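Side-chain contacts in myosin-17 (Arabidopsis thaliana, PDB 7KFL), which probably drives organelle and vesicle transport along actin filaments in plant cells, the globular tail modelled here serving as its cargo-binding domain: residues 213-216 against 217-220; 68-71 against 72-76; 225-228 against 229-232; 158-161 against 162-166. One frame throughout, in Å; residues are numbered along the deposited sequence.

Overall arrangement
All four contacts are local, each within a turn or so of helix, and together they sample three long helices of a mainly helical tail domain. Contacts 1 and 3 lie in series on helix 205-231, their centres about 18 Å apart; contact 2 opens helix 71-89, and contact 4 lies on helix 150-186. None is wholly core: each mixes buried apolar residues with partly exposed or exposed ones. Contacts 2 and 3 are helix ends and touch one another, Asn-71 with Tyr-225 among the pairs, and there side-chain amides do much of the work. Contacts 1 and 4 are mid-helix, on opposite sides of the chain's centre; contact 1 adds a Trp-Ile pair and a water bridge, contact 4 a threonine methyl beside a carboxylate.

Contact 1. Residues 213-216 against 217-220; sequences AHWQ and SIRK
Ile-218 lies alongside Trp-215, the two side chains running in the same direction, and its CD1 comes within 4.2 Å of Trp-215 CE3, an oblique approach to the indole. CG1 of Ile-218 is anti to the carbonyl carbon (chi1 -72°), which carries it past His-214 O at 3.5 Å and sends CD1 on to the ring. The apolar pair is buried: Ile-218 also packs on Leu-181 and Leu-182 of helix 150-186, while the Trp-215 ring meets that of Tyr-272. On another side of the helix the chemistry is polar. Ser-217 OG stands 3.0 Å from Ala-213 O, the same carbonyl that takes the backbone N-H of Ser-217 at 2.8 Å. A water joins the two turns here, 3.0 Å from His-214 ND1 and 3.2 Å from Ser-217 OG, and ties the imidazole to the hydroxyl. Elsewhere, Gln-216 and Arg-219 both extend to Glu-279, the first through a hydrogen bond from NE2, the second through a long, weak ion pair. The backbone N-H groups of Ser-217 to Lys-220 bond to the carbonyls of Ala-213 to Gln-216, in a helix lodged between helices 150-186 and 267-287 of a helical bundle, Trp-215 and Ile-218 meeting both.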
loop_
_atom_site.group_PDB
_atom_site.type_symbol
_atom_site.label_atom_id
_atom_site.label_comp_id
_atom_site.label_asym_id
_atom_site.label_seq_id
_atom_site.Cartn_x
_atom_site.Cartn_y
_atom_site.Cartn_z
ATOM N N ALA A 213 9.963 -20.253 -8.271
ATOM C CA ALA A 213 8.496 -20.245 -8.493
ATOM C C ALA A 213 7.803 -19.384 -7.430
ATOM O O ALA A 213 6.740 -18.813 -7.733
ATOM C CB ALA A 213 7.964 -21.658 -8.488
ATOM N N HIS A 214 8.381 -19.296 -6.229
ATOM C CA HIS A 214 7.842 -18.514 -5.085
ATOM C C HIS A 214 7.812 -17.022 -5.436
ATOM O O HIS A 214 6.837 -16.349 -5.052
ATOM C CB HIS A 214 8.640 -18.811 -3.809
ATOM C CG HIS A 214 8.471 -20.210 -3.320
ATOM N ND1 HIS A 214 7.283 -20.904 -3.468
ATOM C CD2 HIS A 214 9.316 -21.040 -2.670
ATOM C CE1 HIS A 214 7.409 -22.104 -2.939
ATOM N NE2 HIS A 214 8.645 -22.212 -2.441
ATOM N N TRP A 215 8.831 -16.523 -6.143
ATOM C CA TRP A 215 8.872 -15.127 -6.657
ATOM C C TRP A 215 7.714 -14.923 -7.638
ATOM O O TRP A 215 7.096 -13.842 -7.606
ATOM C CB TRP A 215 10.218 -14.806 -7.315
ATOM C CG TRP A 215 11.390 -14.906 -6.388
ATOM C CD1 TRP A 215 12.458 -15.745 -6.509
ATOM C CD2 TRP A 215 11.621 -14.135 -5.196
ATOM N NE1 TRP A 215 13.339 -15.548 -5.482
ATOM C CE2 TRP A 215 12.852 -14.569 -4.659
ATOM C CE3 TRP A 215 10.917 -13.120 -4.536
ATOM C CZ2 TRP A 215 13.388 -14.028 -3.491
ATOM C CZ3 TRP A 215 11.445 -12.587 -3.380
ATOM C CH2 TRP A 215 12.663 -13.039 -2.868
ATOM N N GLN A 216 7.438 -15.935 -8.467
ATOM C CA GLN A 216 6.340 -15.928 -9.470
ATOM C C GLN A 216 4.983 -15.965 -8.754
ATOM O O GLN A 216 4.054 -15.291 -9.238
ATOM C CB GLN A 216 6.525 -17.084 -10.456
ATOM C CG GLN A 216 7.748 -16.910 -11.349
ATOM C CD GLN A 216 8.075 -18.126 -12.183
ATOM O OE1 GLN A 216 7.321 -19.096 -12.248
ATOM N NE2 GLN A 216 9.224 -18.077 -12.837
ATOM N N SER A 217 4.869 -16.702 -7.644
ATOM C CA SER A 217 3.640 -16.773 -6.805
ATOM C C SER A 217 3.284 -15.377 -6.275
ATOM O O SER A 217 2.083 -15.029 -6.273
ATOM C CB SER A 217 3.795 -17.755 -5.672
ATOM O OG SER A 217 4.153 -19.037 -6.159
ATOM N N ILE A 218 4.291 -14.615 -5.836
ATOM C CA ILE A 218 4.141 -13.229 -5.299
ATOM C C ILE A 218 3.642 -12.317 -6.426
ATOM O O ILE A 218 2.675 -11.563 -6.188
ATOM C CB ILE A 218 5.464 -12.736 -4.670
ATOM C CG1 ILE A 218 5.742 -13.449 -3.343
ATOM C CG2 ILE A 218 5.470 -11.222 -4.504
ATOM C CD1 ILE A 218 7.143 -13.255 -2.811
ATOM N N ARG A 219 4.272 -12.398 -7.601
ATOM C CA ARG A 219 3.927 -11.601 -8.811
ATOM C C ARG A 219 2.449 -11.809 -9.181
ATOM O O ARG A 219 1.806 -10.827 -9.599
ATOM C CB ARG A 219 4.838 -11.992 -9.980
ATOM C CG ARG A 219 4.754 -11.046 -11.167
ATOM C CD ARG A 219 5.615 -11.506 -12.327
ATOM N NE ARG A 219 5.320 -10.759 -13.542
ATOM C CZ ARG A 219 6.050 -10.783 -14.653
ATOM N NH1 ARG A 219 7.146 -11.521 -14.726
ATOM N NH2 ARG A 219 5.680 -10.056 -15.691
ATOM N N LYS A 220 1.938 -13.037 -9.037
ATOM C CA LYS A 220 0.521 -13.399 -9.324
ATOM C C LYS A 220 -0.400 -12.679 -8.333
ATOM O O LYS A 220 -1.382 -12.053 -8.787
ATOM C CB LYS A 220 0.312 -14.916 -9.264
ATOM C CG LYS A 220 0.638 -15.659 -10.553
ATOM C CD LYS A 220 0.331 -17.142 -10.504
ATOM C CE LYS A 220 1.286 -17.916 -9.620
ATOM N NZ LYS A 220 1.176 -19.377 -9.845
HETATM O O HOH W 1 4.266 -20.954 -3.662
#

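Contact 2. Residues 68-71 against 72-76; sequences PDNN and EVLAY
Asn-70 lays its side-chain amide against Leu-74 one turn on, the two side chains crossing at a slant. From the root outward, Asn-70 CB touches Val-73 CG1 at 3.7 Å and lies a little farther from Leu-74 CD1. CG is the side-chain atom of Asn-70 nearest that methyl, 3.3 Å from Leu-74 CD1. At the tip, OD1 and ND2 both border the same methyl, OD1 at 3.4 Å from Leu-74 CD1. Their polar partners belong to neighbouring helices: ND2 gives a hydrogen bond to Ile-65 O, and OD1 accepts one from Asn-173 ND2. With chi1 at 49°, CG sits between the backbone N and the carbonyl carbon, and the amide does not cap the helix although Asn-70 holds the N-cap position. An alanine here is likely to leave Ile-65 O and Asn-173 ND2 without this mate and to uncover one side of Leu-74 CD1. The backbone carbonyl of Asn-70 is also hemmed in: it takes the N-H of Leu-74 at 2.8 Å, while Val-73 CG1 lies 3.1 Å from Asn-70 O. Asn-71 O receives Ala-75 N in turn. The first turn of helix 71-89 thus sits between helix 53-65, which meets Val-73 and Leu-74, helix 150-186, where Ile-166 and Ile-170 pack on Leu-74, and helix 205-231, whose Leu-228 touches Asn-71 and Ala-75.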
loop_
_atom_site.group_PDB
_atom_site.type_symbol
_atom_site.label_atom_id
_atom_site.label_comp_id
_atom_site.label_asym_id
_atom_site.label_seq_id
_atom_site.Cartn_x
_atom_site.Cartn_y
_atom_site.Cartn_z
ATOM N N PRO A 68 -15.909 -12.232 6.042
ATOM C CA PRO A 68 -14.748 -13.014 5.613
ATOM C C PRO A 68 -14.569 -12.995 4.087
ATOM O O PRO A 68 -15.561 -13.072 3.382
ATOM C CB PRO A 68 -15.079 -14.429 6.104
ATOM C CG PRO A 68 -16.591 -14.477 6.047
ATOM C CD PRO A 68 -17.027 -13.090 6.474
ATOM N N ASP A 69 -13.318 -12.912 3.623
ATOM C CA ASP A 69 -12.960 -12.755 2.188
ATOM C C ASP A 69 -13.668 -11.500 1.666
ATOM O O ASP A 69 -14.635 -11.630 0.890
ATOM C CB ASP A 69 -13.296 -14.019 1.390
ATOM C CG ASP A 69 -12.501 -14.164 0.102
ATOM O OD1 ASP A 69 -11.932 -13.148 -0.363
ATOM O OD2 ASP A 69 -12.450 -15.292 -0.424
ATOM N N ASN A 70 -13.186 -10.333 2.100
ATOM C CA ASN A 70 -13.835 -9.007 1.913
ATOM C C ASN A 70 -13.110 -8.213 0.820
ATOM O O ASN A 70 -13.304 -6.988 0.767
ATOM C CB ASN A 70 -13.870 -8.219 3.229
ATOM C CG ASN A 70 -12.535 -8.179 3.948
ATOM O OD1 ASN A 70 -11.547 -8.739 3.476
ATOM N ND2 ASN A 70 -12.492 -7.517 5.093
ATOM N N ASN A 71 -12.326 -8.877 -0.035
ATOM C CA ASN A 71 -11.431 -8.204 -1.015
ATOM C C ASN A 71 -12.267 -7.457 -2.059
ATOM O O ASN A 71 -11.935 -6.291 -2.354
ATOM C CB ASN A 71 -10.451 -9.186 -1.664
ATOM C CG ASN A 71 -9.144 -9.285 -0.910
ATOM O OD1 ASN A 71 -8.634 -8.285 -0.411
ATOM N ND2 ASN A 71 -8.587 -10.482 -0.827
ATOM N N GLU A 72 -13.309 -8.102 -2.590
ATOM C CA GLU A 72 -14.183 -7.543 -3.656
ATOM C C GLU A 72 -14.983 -6.364 -3.090
ATOM O O GLU A 72 -15.017 -5.306 -3.750
ATOM C CB GLU A 72 -15.108 -8.624 -4.217
ATOM C CG GLU A 72 -14.367 -9.762 -4.899
ATOM C CD GLU A 72 -15.264 -10.783 -5.579
ATOM O OE1 GLU A 72 -16.252 -10.365 -6.225
ATOM O OE2 GLU A 72 -14.978 -11.996 -5.460
ATOM N N VAL A 73 -15.585 -6.542 -1.911
ATOM C CA VAL A 73 -16.425 -5.512 -1.224
ATOM C C VAL A 73 -15.538 -4.349 -0.751
ATOM O O VAL A 73 -16.046 -3.207 -0.725
ATOM C CB VAL A 73 -17.247 -6.126 -0.071
ATOM C CG1 VAL A 73 -16.375 -6.639 1.063
ATOM C CG2 VAL A 73 -18.289 -5.155 0.461
ATOM N N LEU A 74 -14.272 -4.615 -0.400
ATOM C CA LEU A 74 -13.293 -3.579 0.037
ATOM C C LEU A 74 -12.871 -2.718 -1.157
ATOM O O LEU A 74 -12.884 -1.482 -1.022
ATOM C CB LEU A 74 -12.070 -4.240 0.680
ATOM C CG LEU A 74 -12.203 -4.576 2.165
ATOM C CD1 LEU A 74 -11.097 -5.524 2.600
ATOM C CD2 LEU A 74 -12.189 -3.315 3.014
ATOM N N ALA A 75 -12.486 -3.348 -2.269
ATOM C CA ALA A 75 -12.084 -2.673 -3.527
ATOM C C ALA A 75 -13.242 -1.802 -4.028
ATOM O O ALA A 75 -12.986 -0.660 -4.471
ATOM C CB ALA A 75 -11.671 -3.699 -4.555
ATOM N N TYR A 76 -14.469 -2.328 -3.934
ATOM C CA TYR A 76 -15.734 -1.650 -4.320
ATOM C C TYR A 76 -15.906 -0.372 -3.495
ATOM O O TYR A 76 -16.105 0.708 -4.084
ATOM C CB TYR A 76 -16.932 -2.585 -4.130
ATOM C CG TYR A 76 -18.253 -1.990 -4.544
ATOM C CD1 TYR A 76 -18.576 -1.833 -5.884
ATOM C CD2 TYR A 76 -19.181 -1.573 -3.603
ATOM C CE1 TYR A 76 -19.786 -1.280 -6.278
ATOM C CE2 TYR A 76 -20.395 -1.019 -3.978
ATOM C CZ TYR A 76 -20.699 -0.871 -5.321
ATOM O OH TYR A 76 -21.891 -0.325 -5.699
#

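Contact 3. Residues 225-228 against 229-232; sequences YLNL and MKAN
This is a helix-end contact: Asn-232, just past the last turn of helix 205-231, reaches back to the carbonyl of Leu-228. Asn-232 ND2 donates to Leu-228 O at 3.0 Å, with an N-H...O angle of 156°, and comes in nearly along the C=O axis; the oxygen lies 15° out of the amide plane. The backbone N of Asn-232 adds a weak bond to the same oxygen, 3.4 Å from Leu-228 O, leaving two donors from one residue on a single carbonyl. CG stays beside the backbone N (chi1 -84°), which brings the amide alongside Leu-228, and ND2 lies 3.9 Å from Leu-228 CD1. This is the C-terminal end of a helix, the carbonyl of Leu-228 served mainly by a side chain, with helix 236-260 soon following in the mainly helical tail. OD1 of Asn-232 turns to Tyr-25 OH, so the one amide links the helix end to a distant part of the chain. A leucine in its place would probably leave Leu-228 O with little more than the weak backbone bond and Tyr-25 OH without this mate. On the opposite flank Lys-230 CD rests 3.8 Å from Leu-226 CD1, aliphatic against aliphatic, before its ammonium goes on to a cation-pi contact with Tyr-291. Met-229 bends at chi3 and folds CE back to 3.4 Å from Tyr-225 O, while its side chain packs on Val-239 and Phe-243.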
loop_
_atom_site.group_PDB
_atom_site.type_symbol
_atom_site.label_atom_id
_atom_site.label_comp_id
_atom_site.label_asym_id
_atom_site.label_seq_id
_atom_site.Cartn_x
_atom_site.Cartn_y
_atom_site.Cartn_z
ATOM N N TYR A 225 -4.621 -8.341 -7.026
ATOM C CA TYR A 225 -5.057 -7.126 -6.289
ATOM C C TYR A 225 -5.060 -5.932 -7.250
ATOM O O TYR A 225 -6.008 -5.128 -7.186
ATOM C CB TYR A 225 -4.196 -6.906 -5.042
ATOM C CG TYR A 225 -4.515 -7.842 -3.903
ATOM C CD1 TYR A 225 -4.157 -9.178 -3.959
ATOM C CD2 TYR A 225 -5.190 -7.405 -2.774
ATOM C CE1 TYR A 225 -4.445 -10.054 -2.925
ATOM C CE2 TYR A 225 -5.490 -8.268 -1.731
ATOM C CZ TYR A 225 -5.114 -9.599 -1.805
ATOM O OH TYR A 225 -5.397 -10.466 -0.791
ATOM N N LEU A 226 -4.059 -5.837 -8.130
ATOM C CA LEU A 226 -3.989 -4.775 -9.171
ATOM C C LEU A 226 -5.251 -4.839 -10.044
ATOM O O LEU A 226 -5.911 -3.798 -10.199
ATOM C CB LEU A 226 -2.715 -4.951 -10.007
ATOM C CG LEU A 226 -2.540 -3.972 -11.167
ATOM C CD1 LEU A 226 -2.622 -2.529 -10.690
ATOM C CD2 LEU A 226 -1.223 -4.214 -11.887
ATOM N N ASN A 227 -5.587 -6.022 -10.564
ATOM C CA ASN A 227 -6.709 -6.232 -11.521
ATOM C C ASN A 227 -8.051 -6.035 -10.803
ATOM O O ASN A 227 -8.996 -5.536 -11.452
ATOM C CB ASN A 227 -6.628 -7.605 -12.195
ATOM C CG ASN A 227 -5.437 -7.741 -13.121
ATOM O OD1 ASN A 227 -5.062 -6.793 -13.806
ATOM N ND2 ASN A 227 -4.836 -8.920 -13.155
ATOM N N LEU A 228 -8.127 -6.409 -9.520
ATOM C CA LEU A 228 -9.342 -6.279 -8.667
ATOM C C LEU A 228 -9.656 -4.798 -8.428
ATOM O O LEU A 228 -10.849 -4.456 -8.313
ATOM C CB LEU A 228 -9.104 -7.004 -7.338
ATOM C CG LEU A 228 -10.207 -6.853 -6.292
ATOM C CD1 LEU A 228 -11.531 -7.395 -6.808
ATOM C CD2 LEU A 228 -9.817 -7.547 -4.998
ATOM N N MET A 229 -8.622 -3.960 -8.326
ATOM C CA MET A 229 -8.763 -2.502 -8.081
ATOM C C MET A 229 -8.956 -1.774 -9.417
ATOM O O MET A 229 -9.602 -0.712 -9.412
ATOM C CB MET A 229 -7.539 -1.955 -7.342
ATOM C CG MET A 229 -7.496 -2.389 -5.885
ATOM S SD MET A 229 -6.162 -1.607 -4.954
ATOM C CE MET A 229 -4.730 -2.343 -5.738
ATOM N N LYS A 230 -8.436 -2.331 -10.514
ATOM C CA LYS A 230 -8.646 -1.802 -11.889
ATOM C C LYS A 230 -10.091 -2.090 -12.321
ATOM O O LYS A 230 -10.705 -1.197 -12.938
ATOM C CB LYS A 230 -7.615 -2.397 -12.854
ATOM C CG LYS A 230 -6.204 -1.855 -12.676
ATOM C CD LYS A 230 -5.177 -2.519 -13.562
ATOM C CE LYS A 230 -5.318 -2.124 -15.016
ATOM N NZ LYS A 230 -4.172 -2.603 -15.825
ATOM N N ALA A 231 -10.611 -3.275 -11.980
ATOM C CA ALA A 231 -12.004 -3.715 -12.238
ATOM C C ALA A 231 -12.990 -2.807 -11.495
ATOM O O ALA A 231 -14.098 -2.589 -12.022
ATOM C CB ALA A 231 -12.184 -5.152 -11.816
ATOM N N ASN A 232 -12.595 -2.319 -10.313
ATOM C CA ASN A 232 -13.410 -1.438 -9.433
ATOM C C ASN A 232 -13.032 0.030 -9.671
ATOM O O ASN A 232 -13.460 0.882 -8.869
ATOM C CB ASN A 232 -13.264 -1.845 -7.966
ATOM C CG ASN A 232 -14.200 -2.970 -7.582
ATOM O OD1 ASN A 232 -15.410 -2.772 -7.524
ATOM N ND2 ASN A 232 -13.660 -4.151 -7.324
#

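Contact 4. Residues 158-161 against 162-166; sequences QLTA and FLEKI
The backbone runs as regular alpha helix, with i to i+4 bonds from Phe-162, Leu-163, Glu-164 and Lys-165 back to Gln-158, Leu-159, Thr-160 and Ala-161; that of Glu-164 N to Thr-160 O measures 3.1 Å. Phe-162 N also makes a weak hydrogen bond to Leu-159 O. Among the side chains, Thr-160 and Glu-164 run alongside each other in the same direction, one turn apart. The methyl of Thr-160 makes this contact: CG2 is 3.6 Å from Glu-164 OE2. Thr-160 sets CG2 anti to the backbone N and keeps OG1 beside it (chi1 -67°), which turns the hydroxyl back to a hydrogen bond with Lys-156 O and puts the methyl beside the glutamate. The Glu-164 chain stays stretched out past CG, and CG itself passes 3.6 Å from Thr-160 O. Round the helix, the Phe-162 ring meets the preceding turn by its edge: CD1 lies 3.5 Å from Gln-158 O, with the oxygen in the plane of the ring. The ring then continues to Ile-58 and Ala-62 of helix 53-65, where Gln-158 also touches Ile-58. Leu-159 and Leu-163 pack instead on helix 71-89, against Leu-84, Leu-78 and Leu-85, and Leu-163 reaches Ile-391 near the C-terminus as well. The end of Lys-165 leads away from the preceding turn and makes a long, weak ion pair with Glu-66. Gln-158, Phe-162 and Ile-166 thus face helix 53-65, while Leu-159, Thr-160 and Leu-163 face helix 71-89, the last two also meeting helix 388-393, as in a long helix packed within a helical bundle.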
loop_
_atom_site.group_PDB
_atom_site.type_symbol
_atom_site.label_atom_id
_atom_site.label_comp_id
_atom_site.label_asym_id
_atom_site.label_seq_id
_atom_site.Cartn_x
_atom_site.Cartn_y
_atom_site.Cartn_z
ATOM N N GLN A 158 -16.017 10.886 9.396
ATOM C CA GLN A 158 -16.289 9.433 9.583
ATOM C C GLN A 158 -15.998 8.677 8.278
ATOM O O GLN A 158 -15.398 7.584 8.352
ATOM C CB GLN A 158 -17.727 9.203 10.053
ATOM C CG GLN A 158 -17.930 9.476 11.538
ATOM C CD GLN A 158 -19.337 9.194 12.006
ATOM O OE1 GLN A 158 -20.184 8.719 11.255
ATOM N NE2 GLN A 158 -19.597 9.480 13.269
ATOM N N LEU A 159 -16.396 9.229 7.126
ATOM C CA LEU A 159 -16.186 8.590 5.797
ATOM C C LEU A 159 -14.689 8.571 5.461
ATOM O O LEU A 159 -14.226 7.548 4.912
ATOM C CB LEU A 159 -16.987 9.333 4.723
ATOM C CG LEU A 159 -16.977 8.691 3.334
ATOM C CD1 LEU A 159 -17.525 7.272 3.378
ATOM C CD2 LEU A 159 -17.769 9.530 2.344
ATOM N N THR A 160 -13.970 9.659 5.764
ATOM C CA THR A 160 -12.489 9.758 5.648
ATOM C C THR A 160 -11.855 8.597 6.426
ATOM O O THR A 160 -11.028 7.876 5.838
ATOM C CB THR A 160 -11.983 11.126 6.128
ATOM O OG1 THR A 160 -12.455 12.114 5.213
ATOM C CG2 THR A 160 -10.475 11.217 6.222
ATOM N N ALA A 161 -12.251 8.417 7.689
ATOM C CA ALA A 161 -11.732 7.366 8.597
ATOM C C ALA A 161 -11.973 5.979 7.986
ATOM O O ALA A 161 -11.100 5.111 8.143
ATOM C CB ALA A 161 -12.362 7.488 9.963
ATOM N N PHE A 162 -13.103 5.777 7.304
ATOM C CA PHE A 162 -13.477 4.470 6.697
ATOM C C PHE A 162 -12.672 4.229 5.413
ATOM O O PHE A 162 -12.311 3.065 5.165
ATOM C CB PHE A 162 -14.991 4.367 6.503
ATOM C CG PHE A 162 -15.659 3.587 7.605
ATOM C CD1 PHE A 162 -16.050 4.207 8.782
ATOM C CD2 PHE A 162 -15.838 2.218 7.490
ATOM C CE1 PHE A 162 -16.639 3.481 9.806
ATOM C CE2 PHE A 162 -16.430 1.493 8.514
ATOM C CZ PHE A 162 -16.827 2.125 9.671
ATOM N N LEU A 163 -12.381 5.275 4.632
ATOM C CA LEU A 163 -11.486 5.178 3.447
ATOM C C LEU A 163 -10.104 4.692 3.900
ATOM O O LEU A 163 -9.549 3.785 3.247
ATOM C CB LEU A 163 -11.386 6.538 2.749
ATOM C CG LEU A 163 -10.403 6.604 1.580
ATOM C CD1 LEU A 163 -10.753 5.579 0.513
ATOM C CD2 LEU A 163 -10.360 7.996 0.974
ATOM N N GLU A 164 -9.574 5.280 4.974
ATOM C CA GLU A 164 -8.249 4.936 5.555
ATOM C C GLU A 164 -8.279 3.489 6.061
ATOM O O GLU A 164 -7.304 2.764 5.805
ATOM C CB GLU A 164 -7.887 5.932 6.657
ATOM C CG GLU A 164 -7.527 7.306 6.114
ATOM C CD GLU A 164 -7.460 8.425 7.137
ATOM O OE1 GLU A 164 -7.596 8.139 8.345
ATOM O OE2 GLU A 164 -7.276 9.587 6.720
ATOM N N LYS A 165 -9.363 3.084 6.729
ATOM C CA LYS A 165 -9.559 1.705 7.254
ATOM C C LYS A 165 -9.603 0.705 6.093
ATOM O O LYS A 165 -8.912 -0.331 6.172
ATOM C CB LYS A 165 -10.847 1.618 8.076
ATOM C CG LYS A 165 -11.212 0.223 8.564
ATOM C CD LYS A 165 -12.296 0.230 9.618
ATOM C CE LYS A 165 -12.856 -1.147 9.905
ATOM N NZ LYS A 165 -11.863 -2.016 10.578
ATOM N N ILE A 166 -10.404 1.000 5.066
ATOM C CA ILE A 166 -10.585 0.133 3.865
ATOM C C ILE A 166 -9.232 0.006 3.150
ATOM O O ILE A 166 -8.779 -1.137 2.955
ATOM C CB ILE A 166 -11.712 0.675 2.959
ATOM C CG1 ILE A 166 -13.086 0.438 3.595
ATOM C CG2 ILE A 166 -11.636 0.078 1.561
ATOM C CD1 ILE A 166 -14.185 1.318 3.043
#